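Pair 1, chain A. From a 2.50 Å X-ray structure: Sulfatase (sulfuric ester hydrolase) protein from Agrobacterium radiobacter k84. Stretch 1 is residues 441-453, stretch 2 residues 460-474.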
# COMPACT_ATOMS: atom_id res chain seq x y z
N ASP A 441 -2.58 17.73 -10.11
CA ASP A 441 -3.67 18.74 -10.20
C ASP A 441 -4.27 19.05 -8.82
O ASP A 441 -5.06 19.99 -8.69
CB ASP A 441 -4.87 18.25 -11.03
CG ASP A 441 -4.58 17.38 -12.21
OD1 ASP A 441 -3.78 17.80 -13.08
OD2 ASP A 441 -5.26 16.33 -12.34
N ALA A 442 -4.01 18.20 -7.82
CA ALA A 442 -4.59 18.39 -6.49
C ALA A 442 -3.64 17.98 -5.44
O ALA A 442 -2.77 17.13 -5.69
CB ALA A 442 -5.89 17.59 -6.35
N ALA A 443 -3.79 18.59 -4.27
CA ALA A 443 -3.04 18.25 -3.07
C ALA A 443 -3.65 16.94 -2.52
O ALA A 443 -4.87 16.74 -2.58
CB ALA A 443 -3.17 19.35 -2.04
N PHE A 444 -2.77 16.06 -2.02
CA PHE A 444 -3.15 14.79 -1.41
C PHE A 444 -2.52 14.69 -0.05
O PHE A 444 -1.31 14.92 0.08
CB PHE A 444 -2.77 13.58 -2.28
CG PHE A 444 -2.98 12.25 -1.60
CD1 PHE A 444 -4.25 11.67 -1.55
CD2 PHE A 444 -1.93 11.59 -0.98
CE1 PHE A 444 -4.45 10.44 -0.91
CE2 PHE A 444 -2.14 10.37 -0.31
CZ PHE A 444 -3.39 9.80 -0.31
N TRP A 445 -3.33 14.32 0.95
CA TRP A 445 -2.84 14.06 2.30
C TRP A 445 -3.73 13.05 3.00
O TRP A 445 -4.80 12.73 2.50
CB TRP A 445 -2.54 15.31 3.14
CG TRP A 445 -3.72 16.04 3.71
CD1 TRP A 445 -4.35 15.76 4.89
CD2 TRP A 445 -4.29 17.26 3.23
NE1 TRP A 445 -5.34 16.69 5.12
CE2 TRP A 445 -5.31 17.63 4.13
CE3 TRP A 445 -4.10 18.04 2.07
CZ2 TRP A 445 -6.11 18.77 3.94
CZ3 TRP A 445 -4.89 19.17 1.88
CH2 TRP A 445 -5.87 19.53 2.82
N GLU A 446 -3.23 12.48 4.09
CA GLU A 446 -3.92 11.45 4.85
C GLU A 446 -3.88 11.76 6.32
O GLU A 446 -3.01 12.49 6.79
CB GLU A 446 -3.21 10.10 4.64
CG GLU A 446 -3.45 9.51 3.27
CD GLU A 446 -2.49 8.39 2.94
OE1 GLU A 446 -1.30 8.66 2.66
OE2 GLU A 446 -2.93 7.22 2.96
N PHE A 447 -4.81 11.17 7.07
CA PHE A 447 -4.81 11.31 8.52
C PHE A 447 -5.35 10.04 9.14
O PHE A 447 -6.39 9.53 8.71
CB PHE A 447 -5.54 12.59 9.02
CG PHE A 447 -5.63 12.69 10.53
CD1 PHE A 447 -4.50 12.96 11.30
CD2 PHE A 447 -6.84 12.48 11.19
CE1 PHE A 447 -4.57 13.04 12.69
CE2 PHE A 447 -6.91 12.55 12.59
CZ PHE A 447 -5.78 12.83 13.33
N ASP A 448 -4.63 9.52 10.11
CA ASP A 448 -5.00 8.30 10.83
C ASP A 448 -5.19 8.65 12.33
O ASP A 448 -4.36 9.37 12.90
CB ASP A 448 -3.96 7.17 10.59
CG ASP A 448 -4.46 5.79 10.93
OD1 ASP A 448 -4.59 5.50 12.13
OD2 ASP A 448 -4.72 4.99 9.99
N PHE A 449 -6.31 8.21 12.91
CA PHE A 449 -6.69 8.50 14.31
C PHE A 449 -6.88 7.23 15.19
O PHE A 449 -7.53 7.29 16.23
CB PHE A 449 -7.92 9.41 14.38
CG PHE A 449 -9.09 9.02 13.53
CD1 PHE A 449 -9.16 9.41 12.19
CD2 PHE A 449 -10.15 8.29 14.07
CE1 PHE A 449 -10.26 9.03 11.39
CE2 PHE A 449 -11.24 7.92 13.28
CZ PHE A 449 -11.29 8.29 11.94
N ARG A 450 -6.23 6.10 14.80
CA ARG A 450 -6.21 4.84 15.56
C ARG A 450 -5.55 5.09 16.93
O ARG A 450 -4.83 6.08 17.11
CB ARG A 450 -5.47 3.71 14.79
CG ARG A 450 -3.92 3.87 14.76
CD ARG A 450 -3.25 2.82 13.91
NE ARG A 450 -3.70 2.87 12.53
CZ ARG A 450 -3.57 1.88 11.64
NH1 ARG A 450 -3.00 0.75 11.99
NH2 ARG A 450 -4.03 2.03 10.41
N ASP A 451 -5.83 4.22 17.91
CA ASP A 451 -5.27 4.30 19.25
C ASP A 451 -4.85 2.88 19.66
O ASP A 451 -5.67 2.13 20.20
CB ASP A 451 -6.31 4.89 20.24
CG ASP A 451 -5.77 5.31 21.59
OD1 ASP A 451 -4.58 5.00 21.90
OD2 ASP A 451 -6.53 5.95 22.35
N ILE A 452 -3.62 2.49 19.33
CA ILE A 452 -3.12 1.14 19.65
C ILE A 452 -3.07 0.91 21.17
O ILE A 452 -3.59 -0.09 21.65
CB ILE A 452 -1.76 0.81 18.91
CG1 ILE A 452 -1.88 0.92 17.36
CG2 ILE A 452 -1.15 -0.56 19.36
CD1 ILE A 452 -2.85 0.07 16.73
N ALA A 453 -2.51 1.89 21.91
CA ALA A 453 -2.34 1.81 23.36
C ALA A 453 -3.63 1.77 24.16
O ALA A 453 -3.75 0.91 25.04
CB ALA A 453 -1.45 2.94 23.87
N HIS A 460 -15.30 4.22 20.59
CA HIS A 460 -16.22 5.32 20.32
C HIS A 460 -16.91 5.12 18.97
O HIS A 460 -18.14 5.18 18.91
CB HIS A 460 -15.49 6.65 20.35
CG HIS A 460 -16.38 7.81 20.02
ND1 HIS A 460 -16.86 8.66 20.99
CD2 HIS A 460 -16.83 8.23 18.81
CE1 HIS A 460 -17.60 9.55 20.36
NE2 HIS A 460 -17.63 9.31 19.04
N PHE A 461 -16.14 4.91 17.90
CA PHE A 461 -16.72 4.76 16.56
C PHE A 461 -17.21 3.36 16.24
O PHE A 461 -18.05 3.21 15.35
CB PHE A 461 -15.73 5.25 15.48
CG PHE A 461 -15.38 6.72 15.57
CD1 PHE A 461 -16.33 7.70 15.30
CD2 PHE A 461 -14.09 7.13 15.90
CE1 PHE A 461 -16.01 9.05 15.37
CE2 PHE A 461 -13.77 8.49 15.98
CZ PHE A 461 -14.73 9.44 15.70
N GLY A 462 -16.71 2.35 16.96
CA GLY A 462 -17.09 0.97 16.70
C GLY A 462 -16.38 0.47 15.45
O GLY A 462 -16.95 -0.29 14.65
N LEU A 463 -15.10 0.92 15.30
CA LEU A 463 -14.25 0.59 14.17
C LEU A 463 -12.96 -0.08 14.58
O LEU A 463 -12.37 0.28 15.59
CB LEU A 463 -13.88 1.86 13.36
CG LEU A 463 -14.99 2.72 12.77
CD1 LEU A 463 -14.42 4.02 12.22
CD2 LEU A 463 -15.81 1.98 11.74
N LYS A 464 -12.47 -0.97 13.71
CA LYS A 464 -11.14 -1.58 13.84
C LYS A 464 -10.08 -0.44 13.61
O LYS A 464 -10.41 0.59 13.00
CB LYS A 464 -10.96 -2.70 12.78
CG LYS A 464 -12.03 -3.77 12.82
CD LYS A 464 -11.53 -4.96 12.06
CE LYS A 464 -12.63 -5.89 11.63
NZ LYS A 464 -13.07 -5.67 10.22
N SER A 465 -8.85 -0.60 14.12
CA SER A 465 -7.77 0.40 13.97
C SER A 465 -7.42 0.73 12.50
O SER A 465 -7.15 1.88 12.18
CB SER A 465 -6.54 -0.04 14.73
OG SER A 465 -6.85 -0.19 16.10
N ASN A 466 -7.55 -0.25 11.59
CA ASN A 466 -7.30 -0.06 10.17
C ASN A 466 -8.36 0.78 9.46
O ASN A 466 -8.19 1.10 8.28
CB ASN A 466 -7.14 -1.41 9.50
CG ASN A 466 -8.38 -2.28 9.43
OD1 ASN A 466 -9.44 -2.00 9.96
ND2 ASN A 466 -8.27 -3.37 8.72
N ALA A 467 -9.49 1.05 10.15
CA ALA A 467 -10.61 1.83 9.60
C ALA A 467 -10.72 3.26 10.22
O ALA A 467 -11.55 4.04 9.80
CB ALA A 467 -11.91 1.05 9.73
N CYS A 468 -9.81 3.60 11.13
CA CYS A 468 -9.71 4.88 11.80
C CYS A 468 -8.84 5.88 11.04
O CYS A 468 -7.91 6.47 11.60
CB CYS A 468 -9.21 4.67 13.21
SG CYS A 468 -10.38 3.77 14.23
N ASN A 469 -9.15 6.07 9.76
CA ASN A 469 -8.38 6.98 8.90
C ASN A 469 -9.23 7.68 7.83
O ASN A 469 -10.37 7.27 7.53
CB ASN A 469 -7.20 6.21 8.26
CG ASN A 469 -7.61 4.84 7.74
OD1 ASN A 469 -8.33 4.73 6.74
ND2 ASN A 469 -7.19 3.78 8.41
N LEU A 470 -8.65 8.73 7.22
CA LEU A 470 -9.21 9.52 6.13
C LEU A 470 -8.12 9.83 5.10
O LEU A 470 -6.92 9.80 5.42
CB LEU A 470 -9.85 10.84 6.64
CG LEU A 470 -8.92 11.88 7.36
CD1 LEU A 470 -8.28 12.86 6.35
CD2 LEU A 470 -9.67 12.65 8.42
N ALA A 471 -8.55 10.15 3.85
CA ALA A 471 -7.69 10.60 2.76
C ALA A 471 -8.34 11.86 2.17
O ALA A 471 -9.57 11.92 1.99
CB ALA A 471 -7.57 9.53 1.71
N VAL A 472 -7.51 12.89 1.90
CA VAL A 472 -7.97 14.15 1.34
C VAL A 472 -7.46 14.35 -0.06
O VAL A 472 -6.27 14.16 -0.31
CB VAL A 472 -7.60 15.36 2.25
CG1 VAL A 472 -7.95 16.69 1.58
CG2 VAL A 472 -8.27 15.24 3.61
N ILE A 473 -8.36 14.74 -0.98
CA ILE A 473 -8.04 15.18 -2.33
C ILE A 473 -8.55 16.64 -2.42
O ILE A 473 -9.73 16.89 -2.24
CB ILE A 473 -8.40 14.25 -3.52
CG1 ILE A 473 -8.06 14.92 -4.84
CG2 ILE A 473 -9.85 13.80 -3.52
CD1 ILE A 473 -7.37 14.07 -5.73
N ARG A 474 -7.63 17.59 -2.54
CA ARG A 474 -7.99 18.99 -2.52
C ARG A 474 -7.38 19.78 -3.66
O ARG A 474 -6.16 19.88 -3.77
CB ARG A 474 -7.63 19.62 -1.16
CG ARG A 474 -8.08 21.05 -0.97
CD ARG A 474 -6.87 21.86 -0.64
NE ARG A 474 -7.18 23.19 -0.10
CZ ARG A 474 -7.28 24.29 -0.82
NH1 ARG A 474 -7.21 24.24 -2.14
NH2 ARG A 474 -7.47 25.46 -0.24
O HOH W 1 -5.88 7.37 4.43

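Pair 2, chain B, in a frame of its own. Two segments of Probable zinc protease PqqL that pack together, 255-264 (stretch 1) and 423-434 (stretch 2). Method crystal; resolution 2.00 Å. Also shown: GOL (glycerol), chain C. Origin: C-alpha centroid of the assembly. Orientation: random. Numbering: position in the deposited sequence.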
# COMPACT_ATOMS: atom_id res chain seq x y z
N ASN B 255 -22.87 7.96 0.25
CA ASN B 255 -23.69 6.78 0.50
C ASN B 255 -23.51 5.85 -0.68
O ASN B 255 -23.30 6.33 -1.79
CB ASN B 255 -25.16 7.13 0.71
CG ASN B 255 -25.42 7.95 1.95
OD1 ASN B 255 -24.83 7.75 3.02
ND2 ASN B 255 -26.31 8.91 1.83
N GLY B 256 -23.56 4.55 -0.45
CA GLY B 256 -23.39 3.59 -1.54
C GLY B 256 -23.40 2.13 -1.15
O GLY B 256 -23.65 1.78 0.01
N ILE B 257 -23.13 1.28 -2.14
CA ILE B 257 -23.11 -0.18 -2.00
C ILE B 257 -21.86 -0.74 -2.69
O ILE B 257 -21.46 -0.26 -3.75
CB ILE B 257 -24.45 -0.82 -2.51
CG1 ILE B 257 -24.52 -2.34 -2.18
CG2 ILE B 257 -24.71 -0.53 -4.01
CD1 ILE B 257 -25.91 -2.98 -2.26
N ALA B 258 -21.23 -1.74 -2.07
CA ALA B 258 -20.06 -2.38 -2.65
C ALA B 258 -20.06 -3.89 -2.40
O ALA B 258 -20.56 -4.36 -1.37
CB ALA B 258 -18.79 -1.75 -2.07
N LEU B 259 -19.53 -4.63 -3.36
CA LEU B 259 -19.29 -6.08 -3.20
C LEU B 259 -17.77 -6.28 -3.15
O LEU B 259 -17.12 -5.80 -4.05
CB LEU B 259 -19.89 -6.86 -4.37
CG LEU B 259 -19.55 -8.34 -4.41
CD1 LEU B 259 -19.97 -9.04 -3.14
CD2 LEU B 259 -20.18 -9.03 -5.60
N TYR B 260 -17.26 -6.89 -2.10
CA TYR B 260 -15.84 -7.16 -1.90
C TYR B 260 -15.56 -8.64 -2.02
O TYR B 260 -16.27 -9.45 -1.42
CB TYR B 260 -15.41 -6.73 -0.49
CG TYR B 260 -15.25 -5.24 -0.26
CD1 TYR B 260 -16.36 -4.42 -0.07
CD2 TYR B 260 -13.99 -4.67 -0.13
CE1 TYR B 260 -16.22 -3.06 0.19
CE2 TYR B 260 -13.83 -3.30 0.12
CZ TYR B 260 -14.95 -2.50 0.25
OH TYR B 260 -14.80 -1.15 0.48
N TYR B 261 -14.55 -8.98 -2.78
CA TYR B 261 -14.06 -10.36 -2.91
C TYR B 261 -12.66 -10.39 -2.28
O TYR B 261 -11.99 -9.39 -2.38
CB TYR B 261 -14.00 -10.81 -4.37
CG TYR B 261 -15.33 -11.09 -5.03
CD1 TYR B 261 -16.00 -12.27 -4.80
CD2 TYR B 261 -15.89 -10.19 -5.91
CE1 TYR B 261 -17.21 -12.55 -5.40
CE2 TYR B 261 -17.10 -10.46 -6.52
CZ TYR B 261 -17.77 -11.64 -6.26
OH TYR B 261 -18.95 -11.93 -6.85
N ARG B 262 -12.25 -11.46 -1.64
CA ARG B 262 -10.91 -11.57 -1.06
C ARG B 262 -10.23 -12.73 -1.77
O ARG B 262 -10.83 -13.78 -1.96
CB ARG B 262 -10.93 -11.78 0.46
CG ARG B 262 -11.69 -10.71 1.27
CD ARG B 262 -11.37 -10.78 2.76
NE ARG B 262 -11.31 -12.16 3.26
CZ ARG B 262 -10.45 -12.60 4.16
NH1 ARG B 262 -9.57 -11.77 4.72
NH2 ARG B 262 -10.45 -13.88 4.52
N LEU B 263 -8.98 -12.53 -2.19
CA LEU B 263 -8.28 -13.57 -2.96
C LEU B 263 -6.76 -13.46 -2.81
O LEU B 263 -6.27 -12.36 -2.52
CB LEU B 263 -8.68 -13.49 -4.46
CG LEU B 263 -8.34 -12.19 -5.22
CD1 LEU B 263 -8.12 -12.47 -6.69
CD2 LEU B 263 -9.43 -11.13 -5.07
N PRO B 264 -5.98 -14.54 -3.10
CA PRO B 264 -4.51 -14.42 -3.02
C PRO B 264 -3.95 -13.34 -3.92
O PRO B 264 -4.53 -13.02 -4.97
CB PRO B 264 -4.02 -15.81 -3.47
CG PRO B 264 -5.15 -16.73 -3.14
CD PRO B 264 -6.38 -15.92 -3.44
N GLN B 423 -14.44 -17.30 -12.37
CA GLN B 423 -13.75 -17.77 -11.16
C GLN B 423 -13.95 -16.81 -9.97
O GLN B 423 -14.23 -17.27 -8.86
CB GLN B 423 -12.26 -17.98 -11.43
CG GLN B 423 -11.98 -19.23 -12.24
CD GLN B 423 -10.58 -19.25 -12.81
OE1 GLN B 423 -9.89 -18.23 -12.88
NE2 GLN B 423 -10.13 -20.43 -13.24
N LEU B 424 -13.83 -15.52 -10.24
CA LEU B 424 -14.01 -14.46 -9.22
C LEU B 424 -15.45 -14.49 -8.72
O LEU B 424 -15.63 -14.43 -7.55
CB LEU B 424 -13.70 -13.09 -9.82
CG LEU B 424 -13.98 -11.90 -8.91
CD1 LEU B 424 -13.06 -11.89 -7.72
CD2 LEU B 424 -13.88 -10.59 -9.66
N ARG B 425 -16.40 -14.68 -9.59
CA ARG B 425 -17.83 -14.67 -9.22
C ARG B 425 -18.22 -15.94 -8.44
O ARG B 425 -19.25 -15.91 -7.81
CB ARG B 425 -18.68 -14.41 -10.47
CG ARG B 425 -18.48 -13.04 -11.09
CD ARG B 425 -19.14 -11.96 -10.26
NE ARG B 425 -20.54 -11.86 -10.56
CZ ARG B 425 -21.45 -11.32 -9.77
NH1 ARG B 425 -21.10 -10.78 -8.62
NH2 ARG B 425 -22.70 -11.30 -10.15
N LYS B 426 -17.46 -17.01 -8.49
CA LYS B 426 -17.76 -18.23 -7.72
C LYS B 426 -17.00 -18.17 -6.38
O LYS B 426 -17.15 -19.08 -5.61
CB LYS B 426 -17.27 -19.45 -8.50
CG LYS B 426 -18.09 -19.88 -9.70
CD LYS B 426 -19.56 -19.59 -9.64
CE LYS B 426 -20.34 -20.21 -10.78
NZ LYS B 426 -21.42 -21.12 -10.30
N ASN B 427 -16.22 -17.14 -6.14
CA ASN B 427 -15.41 -17.02 -4.91
C ASN B 427 -16.33 -16.82 -3.69
O ASN B 427 -17.03 -15.84 -3.65
CB ASN B 427 -14.30 -15.99 -5.10
CG ASN B 427 -13.41 -15.73 -3.92
OD1 ASN B 427 -13.63 -16.24 -2.85
ND2 ASN B 427 -12.39 -14.92 -4.13
N GLN B 428 -16.29 -17.75 -2.77
CA GLN B 428 -17.11 -17.77 -1.55
C GLN B 428 -16.63 -16.75 -0.49
O GLN B 428 -17.36 -16.47 0.46
CB GLN B 428 -17.09 -19.17 -0.92
CG GLN B 428 -17.47 -20.31 -1.86
CD GLN B 428 -17.22 -21.63 -1.18
OE1 GLN B 428 -18.08 -22.15 -0.46
NE2 GLN B 428 -16.04 -22.19 -1.37
N ASP B 429 -15.41 -16.22 -0.64
CA ASP B 429 -14.87 -15.26 0.30
C ASP B 429 -15.25 -13.86 -0.14
O ASP B 429 -14.49 -13.16 -0.81
CB ASP B 429 -13.35 -15.49 0.54
CG ASP B 429 -12.78 -14.77 1.74
OD1 ASP B 429 -11.70 -15.20 2.23
OD2 ASP B 429 -13.39 -13.77 2.19
N ALA B 430 -16.45 -13.50 0.26
CA ALA B 430 -17.05 -12.22 -0.16
C ALA B 430 -17.91 -11.54 0.90
O ALA B 430 -18.33 -12.22 1.81
CB ALA B 430 -17.85 -12.41 -1.41
N PHE B 431 -18.13 -10.24 0.74
CA PHE B 431 -19.02 -9.50 1.62
C PHE B 431 -19.66 -8.30 0.92
O PHE B 431 -18.99 -7.61 0.14
CB PHE B 431 -18.36 -9.11 2.97
CG PHE B 431 -17.26 -8.08 2.94
CD1 PHE B 431 -15.92 -8.47 2.87
CD2 PHE B 431 -17.55 -6.72 3.06
CE1 PHE B 431 -14.90 -7.51 2.90
CE2 PHE B 431 -16.53 -5.77 3.07
CZ PHE B 431 -15.21 -6.17 3.01
N TRP B 432 -20.93 -8.09 1.20
CA TRP B 432 -21.72 -6.94 0.73
C TRP B 432 -21.59 -5.82 1.75
O TRP B 432 -21.63 -6.10 2.92
CB TRP B 432 -23.19 -7.30 0.55
CG TRP B 432 -23.44 -8.07 -0.69
CD1 TRP B 432 -23.55 -9.42 -0.79
CD2 TRP B 432 -23.58 -7.56 -2.02
NE1 TRP B 432 -23.76 -9.77 -2.09
CE2 TRP B 432 -23.77 -8.65 -2.87
CE3 TRP B 432 -23.56 -6.28 -2.57
CZ2 TRP B 432 -23.95 -8.52 -4.24
CZ3 TRP B 432 -23.74 -6.15 -3.92
CH2 TRP B 432 -23.91 -7.25 -4.75
N GLU B 433 -21.44 -4.60 1.30
CA GLU B 433 -21.33 -3.49 2.22
C GLU B 433 -22.08 -2.25 1.74
O GLU B 433 -21.94 -1.84 0.60
CB GLU B 433 -19.85 -3.16 2.45
CG GLU B 433 -19.59 -2.09 3.49
CD GLU B 433 -18.20 -1.52 3.32
OE1 GLU B 433 -17.26 -2.09 3.91
OE2 GLU B 433 -18.04 -0.54 2.56
N GLN B 434 -22.83 -1.64 2.65
CA GLN B 434 -23.53 -0.39 2.39
C GLN B 434 -23.03 0.67 3.35
O GLN B 434 -22.74 0.37 4.50
CB GLN B 434 -25.05 -0.54 2.50
CG GLN B 434 -25.67 -1.11 1.22
CD GLN B 434 -27.07 -1.60 1.42
OE1 GLN B 434 -28.02 -1.08 0.83
NE2 GLN B 434 -27.23 -2.61 2.24
C1 GOL C . -22.56 -12.37 -3.88
O1 GOL C . -23.92 -12.34 -3.69
C2 GOL C . -22.18 -13.65 -4.58
O2 GOL C . -22.79 -13.61 -5.87
C3 GOL C . -20.67 -13.75 -4.58
O3 GOL C . -20.17 -13.71 -5.86
O HOH W 2 -10.10 -16.02 0.19

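Pair 1 and pair 2 use one backbone plan: two neighbouring antiparallel strands, entered on the second stretch from a short turn. The strand directions lie at 166° in pair 1 and 165° in pair 2, the axes approach to 4.7 Å in both, and 14 central residues superpose at 1.0 Å. The register sets the ladder. Trp A445 matches Ala B258 and Val A472 matches Glu B433, and each forms a hydrogen-bonded pair: Val A472 N to Trp A445 O is 2.8 Å, as is Glu B433 N to Ala B258 O. The next such rung joins Phe A447 with Leu A470, and Tyr B260 with Phe B431.

On one backbone, the two pairs occupy each cross-strand site differently. At the first rung, pair 1 places the large residue on stretch 1: Trp A445, chi1 p, brings its six-membered ring under Val A472, whose CG1 lies 3.6 Å from the ring centroid, over the face. Pair 2 has the small Ala B258 there, facing the longer Glu B433.

At the second rung, Leu A470 and Phe B431 both take chi1 p, and their side-chain centres fall within 0.9 Å. Their partners differ. Phe A447, chi1 t, leads its ring away and offers its CB to Leu A470 CG at 3.8 Å. Tyr B260, chi1 m, holds its ring nearly parallel to that of Phe B431 (planes at 7°) but slid, so the rings barely overlap; Tyr B260 CB sits over the Phe B431 face, 3.6 Å from the centroid.

On the other sheet face, Glu A446 and Ala A471 match Leu B259 and Trp B432. In pair 1 a water donates to Glu A446 OE2 (3.3 Å) and to Leu A470 O (2.8 Å); in pair 2 Leu B259 CD1 lies over the indole of Trp B432, 3.8 Å from its CE2. The matched Phe A444 and Ile B257 reach the same stretch 2 position, Phe A444 CE1 to Ala A471 CB at 4.2 Å and Ile B257 CD1 to Trp B432 CE3 at 4.1 Å. Further along, Asn A469 ND2 donates to Asp A448 OD2 at 3.2 Å, a polar link that pair 2 replaces with Tyr B261 CD1 against Ala B430 CB at 3.9 Å.

The last matched pair keeps its backbone bond and changes its chemistry. Phe A449 N reaches Cys A468 O at 2.7 Å, and Arg B262 N reaches Asp B429 O at 2.9 Å. Beside the backbone bond, the side chains differ: Cys A468 CB lies over the Phe A449 ring, 4.1 Å from its centroid, whereas Arg B262 NE forms a salt bridge with Asp B429 OD2 at 2.8 Å. Register sets which residues lie opposite; the side chains that meet there may be apolar, polar or charged, and long ones also reach beyond their register partner.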